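Local atomic coordinates of oxidoreductase, NAD-binding/iron-sulfur cluster-binding protein (Nitratireductor pacificus pht-3B, PDB entry 6ZXU), a protein that removes halogen reductively from organohalide substrates, probably by means of its bound cobalamin and two [4Fe-4S] clusters. Residues V77-D89 against A170-S184. Numbering follows the deposited sequence.
Sequences VEEYARLFTRFLD and ARTDMRCAEIAAILS
Sending CG out opposite its backbone N and then turning at chi3 (61°), Met174 sits against helix 77-85 as a knob among Val77, Tyr80, Ala81 and Phe84, a single knob-into-hole contact between nearly parallel helices. The two axes approach to 8.6 Å at 18°. Inside the hole, Met174 SD lies 3.7 Å from Tyr80 CB, and Val77 CG1 touches both SD and CE, the two side chains crossing at about a right angle. Phe84, its CG anti to its carbonyl carbon (chi1 -59°), brings CE2 to 4.0 Å from Met174 CG and lays a ring face along Glu178 CB and CG; the carboxylate forms a salt bridge with Arg455 of helix 445-469, whose Glu458 also touches the ring. A serine in place of Phe84 would probably open a gap beside Met174 CG and take the ring away from the Glu178 methylenes. Ala177 CB packs on Phe84 CB; further on, Ala181 CB lies beside Phe87 CB, and Leu88 CD2 meets Ala180 CB at 3.9 Å. No direct hydrogen bond joins the segments; at the other end, one water donates to Ala170 O at 2.7 Å and weakly to Val77 O.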
ATOM      1  N   VAL A  77      17.188  -2.146   9.195  1.00 23.86           N
ATOM      2  CA  VAL A  77      16.866  -0.945   8.418  1.00 24.06           C
ATOM      3  C   VAL A  77      18.060  -0.436   7.687  1.00 26.54           C
ATOM      4  O   VAL A  77      17.905   0.145   6.621  1.00 25.85           O
ATOM      5  CB  VAL A  77      16.171   0.161   9.230  1.00 22.39           C
ATOM      6  CG1 VAL A  77      14.804  -0.327   9.639  1.00 21.90           C
ATOM      7  CG2 VAL A  77      16.942   0.552  10.496  1.00 25.14           C
ATOM      8  N   GLU A  78      19.252  -0.608   8.277  1.00 27.17           N
ATOM      9  CA  GLU A  78      20.516  -0.214   7.585  1.00 27.21           C
ATOM     10  C   GLU A  78      20.740  -1.050   6.340  1.00 24.99           C
ATOM     11  O   GLU A  78      21.159  -0.557   5.318  1.00 26.69           O
ATOM     12  CB  GLU A  78      21.694  -0.332   8.517  1.00 30.72           C
ATOM     13  CG  GLU A  78      21.720   0.786   9.553  1.00 38.98           C
ATOM     14  CD  GLU A  78      22.925   0.651  10.528  1.00 55.00           C
ATOM     15  OE1 GLU A  78      23.551   1.715  10.919  1.00 53.83           O
ATOM     16  OE2 GLU A  78      23.310  -0.528  10.846  1.00 56.51           O
ATOM     17  N   GLU A  79      20.408  -2.321   6.388  1.00 23.86           N
ATOM     18  CA  GLU A  79      20.555  -3.134   5.221  1.00 25.56           C
ATOM     19  C   GLU A  79      19.626  -2.740   4.102  1.00 24.72           C
ATOM     20  O   GLU A  79      20.013  -2.736   2.952  1.00 22.04           O
ATOM     21  CB  GLU A  79      20.329  -4.609   5.586  1.00 30.91           C
ATOM     22  CG  GLU A  79      20.575  -5.471   4.377  1.00 37.67           C
ATOM     23  CD  GLU A  79      20.159  -6.928   4.583  1.00 56.93           C
ATOM     24  OE1 GLU A  79      19.312  -7.191   5.506  1.00 56.30           O
ATOM     25  OE2 GLU A  79      20.675  -7.801   3.789  1.00 58.85           O
ATOM     26  N   TYR A  80      18.362  -2.409   4.417  1.00 24.49           N
ATOM     27  CA  TYR A  80      17.433  -2.025   3.332  1.00 24.14           C
ATOM     28  C   TYR A  80      17.810  -0.635   2.788  1.00 24.21           C
ATOM     29  O   TYR A  80      17.673  -0.380   1.606  1.00 27.47           O
ATOM     30  CB  TYR A  80      15.958  -2.102   3.820  1.00 25.23           C
ATOM     31  CG  TYR A  80      15.464  -3.540   3.786  1.00 23.75           C
ATOM     32  CD1 TYR A  80      15.725  -4.396   4.836  1.00 27.12           C
ATOM     33  CD2 TYR A  80      14.726  -4.018   2.742  1.00 25.21           C
ATOM     34  CE1 TYR A  80      15.327  -5.731   4.821  1.00 23.33           C
ATOM     35  CE2 TYR A  80      14.331  -5.371   2.700  1.00 24.27           C
ATOM     36  CZ  TYR A  80      14.677  -6.212   3.714  1.00 22.92           C
ATOM     37  OH  TYR A  80      14.272  -7.565   3.718  1.00 20.91           O
ATOM     38  N   ALA A  81      18.296   0.254   3.637  1.00 23.58           N
ATOM     39  CA  ALA A  81      18.823   1.552   3.148  1.00 25.49           C
ATOM     40  C   ALA A  81      19.956   1.348   2.151  1.00 23.65           C
ATOM     41  O   ALA A  81      20.010   2.028   1.133  1.00 24.15           O
ATOM     42  CB  ALA A  81      19.284   2.403   4.350  1.00 25.50           C
ATOM     43  N   ARG A  82      20.863   0.400   2.427  1.00 24.04           N
ATOM     44  CA  ARG A  82      21.977   0.178   1.529  1.00 25.19           C
ATOM     45  C   ARG A  82      21.476  -0.365   0.226  1.00 24.71           C
ATOM     46  O   ARG A  82      22.004  -0.065  -0.801  1.00 29.44           O
ATOM     47  CB  ARG A  82      22.997  -0.773   2.163  1.00 28.11           C
ATOM     48  CG  ARG A  82      23.851  -0.132   3.280  1.00 31.09           C
ATOM     49  CD  ARG A  82      25.097  -0.967   3.589  1.00 35.86           C
ATOM     50  NE  ARG A  82      24.725  -2.296   4.110  1.00 38.80           N
ATOM     51  CZ  ARG A  82      24.460  -2.571   5.390  1.00 34.52           C
ATOM     52  NH1 ARG A  82      24.579  -1.607   6.322  1.00 35.15           N
ATOM     53  NH2 ARG A  82      24.089  -3.814   5.752  1.00 36.85           N
ATOM     54  N   LEU A  83      20.480  -1.239   0.291  1.00 25.13           N
ATOM     55  CA  LEU A  83      19.883  -1.749  -0.911  1.00 24.47           C
ATOM     56  C   LEU A  83      19.295  -0.620  -1.743  1.00 24.70           C
ATOM     57  O   LEU A  83      19.507  -0.559  -2.928  1.00 24.90           O
ATOM     58  CB  LEU A  83      18.799  -2.732  -0.553  1.00 24.94           C
ATOM     59  CG  LEU A  83      18.004  -3.261  -1.710  1.00 25.59           C
ATOM     60  CD1 LEU A  83      18.917  -4.130  -2.552  1.00 32.40           C
ATOM     61  CD2 LEU A  83      16.788  -4.079  -1.167  1.00 28.12           C
ATOM     62  N   PHE A  84      18.530   0.277  -1.114  1.00 27.06           N
ATOM     63  CA  PHE A  84      17.892   1.355  -1.851  1.00 24.82           C
ATOM     64  C   PHE A  84      18.876   2.374  -2.411  1.00 23.71           C
ATOM     65  O   PHE A  84      18.616   2.934  -3.457  1.00 20.66           O
ATOM     66  CB  PHE A  84      16.819   2.069  -0.980  1.00 25.06           C
ATOM     67  CG  PHE A  84      15.728   1.170  -0.485  1.00 23.53           C
ATOM     68  CD1 PHE A  84      15.309   0.051  -1.226  1.00 24.04           C
ATOM     69  CD2 PHE A  84      15.025   1.492   0.678  1.00 23.18           C
ATOM     70  CE1 PHE A  84      14.310  -0.796  -0.730  1.00 21.14           C
ATOM     71  CE2 PHE A  84      14.012   0.677   1.147  1.00 23.64           C
ATOM     72  CZ  PHE A  84      13.651  -0.471   0.469  1.00 21.51           C
ATOM     73  N   THR A  85      20.010   2.561  -1.727  1.00 22.58           N
ATOM     74  CA  THR A  85      21.128   3.330  -2.236  1.00 23.76           C
ATOM     75  C   THR A  85      21.639   2.993  -3.638  1.00 24.25           C
ATOM     76  O   THR A  85      21.966   3.884  -4.421  1.00 25.74           O
ATOM     77  CB  THR A  85      22.300   3.234  -1.265  1.00 26.52           C
ATOM     78  OG1 THR A  85      21.891   3.727   0.018  1.00 26.41           O
ATOM     79  CG2 THR A  85      23.465   3.996  -1.770  1.00 26.59           C
ATOM     80  N   ARG A  86      21.586   1.721  -4.019  1.00 26.39           N
ATOM     81  CA  ARG A  86      21.973   1.274  -5.368  1.00 25.90           C
ATOM     82  C   ARG A  86      21.105   1.880  -6.440  1.00 26.06           C
ATOM     83  O   ARG A  86      21.453   1.862  -7.613  1.00 26.43           O
ATOM     84  CB  ARG A  86      21.893  -0.282  -5.458  1.00 31.70           C
ATOM     85  CG  ARG A  86      22.621  -0.896  -4.250  1.00 36.72           C
ATOM     86  CD  ARG A  86      23.046  -2.341  -4.320  1.00 52.03           C
ATOM     87  NE  ARG A  86      22.045  -3.266  -4.841  1.00 56.46           N
ATOM     88  CZ  ARG A  86      22.012  -3.763  -6.083  1.00 71.28           C
ATOM     89  NH1 ARG A  86      21.056  -4.652  -6.410  1.00 69.64           N
ATOM     90  NH2 ARG A  86      22.912  -3.377  -7.003  1.00 79.68           N
ATOM     91  N   PHE A  87      19.953   2.420  -6.085  1.00 21.51           N
ATOM     92  CA  PHE A  87      19.055   2.915  -7.125  1.00 23.22           C
ATOM     93  C   PHE A  87      18.843   4.469  -7.073  1.00 21.78           C
ATOM     94  O   PHE A  87      17.918   4.995  -7.730  1.00 20.02           O
ATOM     95  CB  PHE A  87      17.690   2.176  -7.029  1.00 24.86           C
ATOM     96  CG  PHE A  87      17.838   0.672  -6.945  1.00 25.51           C
ATOM     97  CD1 PHE A  87      18.347  -0.021  -8.040  1.00 29.36           C
ATOM     98  CD2 PHE A  87      17.586  -0.007  -5.787  1.00 27.08           C
ATOM     99  CE1 PHE A  87      18.608  -1.374  -7.970  1.00 27.79           C
ATOM    100  CE2 PHE A  87      17.794  -1.362  -5.733  1.00 30.95           C
ATOM    101  CZ  PHE A  87      18.296  -2.046  -6.815  1.00 28.17           C
ATOM    102  N   LEU A  88      19.687   5.158  -6.326  1.00 20.43           N
ATOM    103  CA  LEU A  88      19.697   6.622  -6.290  1.00 21.75           C
ATOM    104  C   LEU A  88      20.217   7.207  -7.592  1.00 24.79           C
ATOM    105  O   LEU A  88      19.889   8.342  -7.973  1.00 22.48           O
ATOM    106  CB  LEU A  88      20.539   7.107  -5.140  1.00 23.16           C
ATOM    107  CG  LEU A  88      20.093   6.739  -3.785  1.00 20.16           C
ATOM    108  CD1 LEU A  88      21.117   7.142  -2.743  1.00 21.83           C
ATOM    109  CD2 LEU A  88      18.745   7.330  -3.385  1.00 23.13           C
ATOM    110  N   ASP A  89      20.954   6.416  -8.364  1.00 25.44           N
ATOM    111  CA  ASP A  89      21.209   6.797  -9.767  1.00 25.98           C
ATOM    112  C   ASP A  89      21.025   5.594 -10.671  1.00 26.41           C
ATOM    113  O   ASP A  89      20.851   4.482 -10.210  1.00 26.13           O
ATOM    114  CB  ASP A  89      22.630   7.279  -9.936  1.00 31.46           C
ATOM    115  CG  ASP A  89      22.769   8.420 -11.052  1.00 36.46           C
ATOM    116  OD1 ASP A  89      21.883   8.526 -12.005  1.00 30.07           O
ATOM    117  OD2 ASP A  89      23.813   9.183 -10.927  1.00 37.59           O
ATOM    118  N   ALA A 170      17.780   5.926  11.554  1.00 23.25           N
ATOM    119  CA  ALA A 170      18.048   4.877  10.521  1.00 23.52           C
ATOM    120  C   ALA A 170      16.780   4.338   9.835  1.00 21.14           C
ATOM    121  O   ALA A 170      16.730   4.185   8.643  1.00 22.72           O
ATOM    122  CB  ALA A 170      18.814   3.722  11.147  1.00 24.99           C
ATOM    123  N   ARG A 171      15.733   4.107  10.618  1.00 23.92           N
ATOM    124  CA  ARG A 171      14.408   3.786  10.092  1.00 20.42           C
ATOM    125  C   ARG A 171      13.912   4.887   9.131  1.00 20.82           C
ATOM    126  O   ARG A 171      13.476   4.622   8.028  1.00 20.09           O
ATOM    127  CB  ARG A 171      13.449   3.592  11.266  1.00 23.04           C
ATOM    128  CG  ARG A 171      11.958   3.404  10.956  1.00 21.97           C
ATOM    129  CD  ARG A 171      11.300   4.753  11.059  1.00 21.69           C
ATOM    130  NE  ARG A 171       9.855   4.802  11.028  1.00 20.89           N
ATOM    131  CZ  ARG A 171       9.195   5.864  10.619  1.00 24.66           C
ATOM    132  NH1 ARG A 171       9.825   6.977  10.286  1.00 23.15           N
ATOM    133  NH2 ARG A 171       7.883   5.860  10.633  1.00 29.94           N
ATOM    134  N   THR A 172      13.978   6.115   9.575  1.00 22.08           N
ATOM    135  CA  THR A 172      13.517   7.214   8.752  1.00 20.00           C
ATOM    136  C   THR A 172      14.471   7.482   7.568  1.00 19.15           C
ATOM    137  O   THR A 172      14.006   7.770   6.464  1.00 20.11           O
ATOM    138  CB  THR A 172      13.306   8.417   9.630  1.00 19.13           C
ATOM    139  OG1 THR A 172      12.497   8.054  10.771  1.00 18.37           O
ATOM    140  CG2 THR A 172      12.647   9.520   8.843  1.00 18.17           C
ATOM    141  N   ASP A 173      15.769   7.349   7.762  1.00 19.73           N
ATOM    142  CA  ASP A 173      16.679   7.347   6.589  1.00 22.05           C
ATOM    143  C   ASP A 173      16.322   6.316   5.541  1.00 22.37           C
ATOM    144  O   ASP A 173      16.389   6.581   4.331  1.00 20.77           O
ATOM    145  CB  ASP A 173      18.157   7.186   7.008  1.00 23.68           C
ATOM    146  CG  ASP A 173      18.788   8.475   7.506  1.00 28.01           C
ATOM    147  OD1 ASP A 173      18.210   9.600   7.326  1.00 28.74           O
ATOM    148  OD2 ASP A 173      19.864   8.382   8.120  1.00 31.53           O
ATOM    149  N   MET A 174      16.030   5.099   5.977  1.00 21.10           N
ATOM    150  CA  MET A 174      15.597   4.047   5.017  1.00 21.13           C
ATOM    151  C   MET A 174      14.420   4.495   4.147  1.00 18.23           C
ATOM    152  O   MET A 174      14.400   4.315   2.918  1.00 19.34           O
ATOM    153  CB  MET A 174      15.220   2.750   5.801  1.00 19.37           C
ATOM    154  CG  MET A 174      14.757   1.631   4.912  1.00 22.25           C
ATOM    155  SD  MET A 174      13.999   0.258   5.882  1.00 24.48           S
ATOM    156  CE  MET A 174      12.585   1.123   6.671  1.00 25.75           C
ATOM    157  N   ARG A 175      13.407   5.038   4.777  1.00 19.84           N
ATOM    158  CA  ARG A 175      12.247   5.525   4.053  1.00 19.44           C
ATOM    159  C   ARG A 175      12.647   6.678   3.129  1.00 19.98           C
ATOM    160  O   ARG A 175      12.153   6.756   2.040  1.00 19.38           O
ATOM    161  CB  ARG A 175      11.177   5.918   5.073  1.00 21.12           C
ATOM    162  CG  ARG A 175       9.888   6.422   4.495  1.00 21.75           C
ATOM    163  CD  ARG A 175       9.140   5.447   3.634  1.00 25.22           C
ATOM    164  NE  ARG A 175       9.192   4.061   4.178  1.00 27.38           N
ATOM    165  CZ  ARG A 175       8.486   3.628   5.224  1.00 28.71           C
ATOM    166  NH1 ARG A 175       7.681   4.471   5.903  1.00 27.88           N
ATOM    167  NH2 ARG A 175       8.618   2.342   5.660  1.00 30.23           N
ATOM    168  N   CYS A 176      13.593   7.542   3.543  1.00 22.16           N
ATOM    169  CA  CYS A 176      14.086   8.643   2.690  1.00 19.68           C
ATOM    170  C   CYS A 176      14.834   8.154   1.467  1.00 19.96           C
ATOM    171  O   CYS A 176      14.593   8.622   0.362  1.00 19.30           O
ATOM    172  CB  CYS A 176      14.929   9.590   3.480  1.00 21.56           C
ATOM    173  SG  CYS A 176      13.963  10.595   4.594  1.00 23.50           S
ATOM    174  N   ALA A 177      15.648   7.124   1.631  1.00 19.98           N
ATOM    175  CA  ALA A 177      16.345   6.541   0.506  1.00 20.37           C
ATOM    176  C   ALA A 177      15.396   5.914  -0.455  1.00 19.99           C
ATOM    177  O   ALA A 177      15.523   6.011  -1.634  1.00 19.25           O
ATOM    178  CB  ALA A 177      17.313   5.525   1.020  1.00 19.30           C
ATOM    179  N   GLU A 178      14.425   5.196   0.085  1.00 24.09           N
ATOM    180  CA  GLU A 178      13.398   4.578  -0.724  1.00 20.87           C
ATOM    181  C   GLU A 178      12.683   5.588  -1.604  1.00 19.14           C
ATOM    182  O   GLU A 178      12.580   5.416  -2.834  1.00 20.49           O
ATOM    183  CB  GLU A 178      12.358   3.961   0.216  1.00 26.57           C
ATOM    184  CG  GLU A 178      11.204   3.255  -0.481  1.00 29.75           C
ATOM    185  CD  GLU A 178       9.851   3.483   0.245  1.00 39.90           C
ATOM    186  OE1 GLU A 178       9.629   2.952   1.374  1.00 36.95           O
ATOM    187  OE2 GLU A 178       8.967   4.225  -0.298  1.00 41.80           O
ATOM    188  N   ILE A 179      12.142   6.638  -1.000  1.00 17.75           N
ATOM    189  CA  ILE A 179      11.436   7.688  -1.736  1.00 16.92           C
ATOM    190  C   ILE A 179      12.364   8.375  -2.742  1.00 15.20           C
ATOM    191  O   ILE A 179      12.016   8.565  -3.893  1.00 13.92           O
ATOM    192  CB  ILE A 179      10.808   8.735  -0.767  1.00 17.06           C
ATOM    193  CG1 ILE A 179       9.785   8.029   0.111  1.00 19.88           C
ATOM    194  CG2 ILE A 179      10.236   9.896  -1.557  1.00 15.80           C
ATOM    195  CD1 ILE A 179       9.188   8.904   1.180  1.00 21.05           C
ATOM    196  N   ALA A 180      13.586   8.708  -2.332  1.00 16.73           N
ATOM    197  CA  ALA A 180      14.552   9.372  -3.271  1.00 15.95           C
ATOM    198  C   ALA A 180      14.911   8.522  -4.477  1.00 16.89           C
ATOM    199  O   ALA A 180      15.052   9.032  -5.575  1.00 16.85           O
ATOM    200  CB  ALA A 180      15.815   9.761  -2.514  1.00 17.54           C
ATOM    201  N   ALA A 181      15.047   7.203  -4.273  1.00 16.15           N
ATOM    202  CA  ALA A 181      15.333   6.246  -5.341  1.00 17.64           C
ATOM    203  C   ALA A 181      14.184   6.135  -6.300  1.00 16.26           C
ATOM    204  O   ALA A 181      14.403   6.153  -7.514  1.00 16.26           O
ATOM    205  CB  ALA A 181      15.635   4.866  -4.767  1.00 19.42           C
ATOM    206  N   ILE A 182      12.948   6.169  -5.787  1.00 16.20           N
ATOM    207  CA  ILE A 182      11.788   6.015  -6.649  1.00 15.98           C
ATOM    208  C   ILE A 182      11.606   7.291  -7.474  1.00 17.95           C
ATOM    209  O   ILE A 182      11.367   7.229  -8.663  1.00 16.42           O
ATOM    210  CB  ILE A 182      10.535   5.677  -5.823  1.00 17.48           C
ATOM    211  CG1 ILE A 182      10.650   4.293  -5.244  1.00 18.48           C
ATOM    212  CG2 ILE A 182       9.337   5.763  -6.736  1.00 17.37           C
ATOM    213  CD1 ILE A 182       9.611   4.026  -4.161  1.00 20.84           C
ATOM    214  N   LEU A 183      11.719   8.444  -6.815  1.00 16.29           N
ATOM    215  CA  LEU A 183      11.477   9.679  -7.460  1.00 18.33           C
ATOM    216  C   LEU A 183      12.548  10.044  -8.480  1.00 18.22           C
ATOM    217  O   LEU A 183      12.229  10.530  -9.544  1.00 20.41           O
ATOM    218  CB  LEU A 183      11.277  10.802  -6.477  1.00 19.12           C
ATOM    219  CG  LEU A 183       9.966  10.793  -5.624  1.00 20.68           C
ATOM    220  CD1 LEU A 183       9.990  11.942  -4.669  1.00 22.26           C
ATOM    221  CD2 LEU A 183       8.754  10.842  -6.536  1.00 20.67           C
ATOM    222  N   SER A 184      13.803   9.810  -8.140  1.00 20.36           N
ATOM    223  CA  SER A 184      14.889   9.984  -9.101  1.00 19.49           C
ATOM    224  C   SER A 184      14.744   9.077 -10.270  1.00 21.90           C
ATOM    225  O   SER A 184      14.892   9.504 -11.432  1.00 21.62           O
ATOM    226  CB  SER A 184      16.235   9.830  -8.421  1.00 21.45           C
ATOM    227  OG  SER A 184      16.505   8.524  -7.993  1.00 22.45           O
TER
HETATM  228  O   HOH W   1      18.995   3.144   7.680  1.00 28.74           O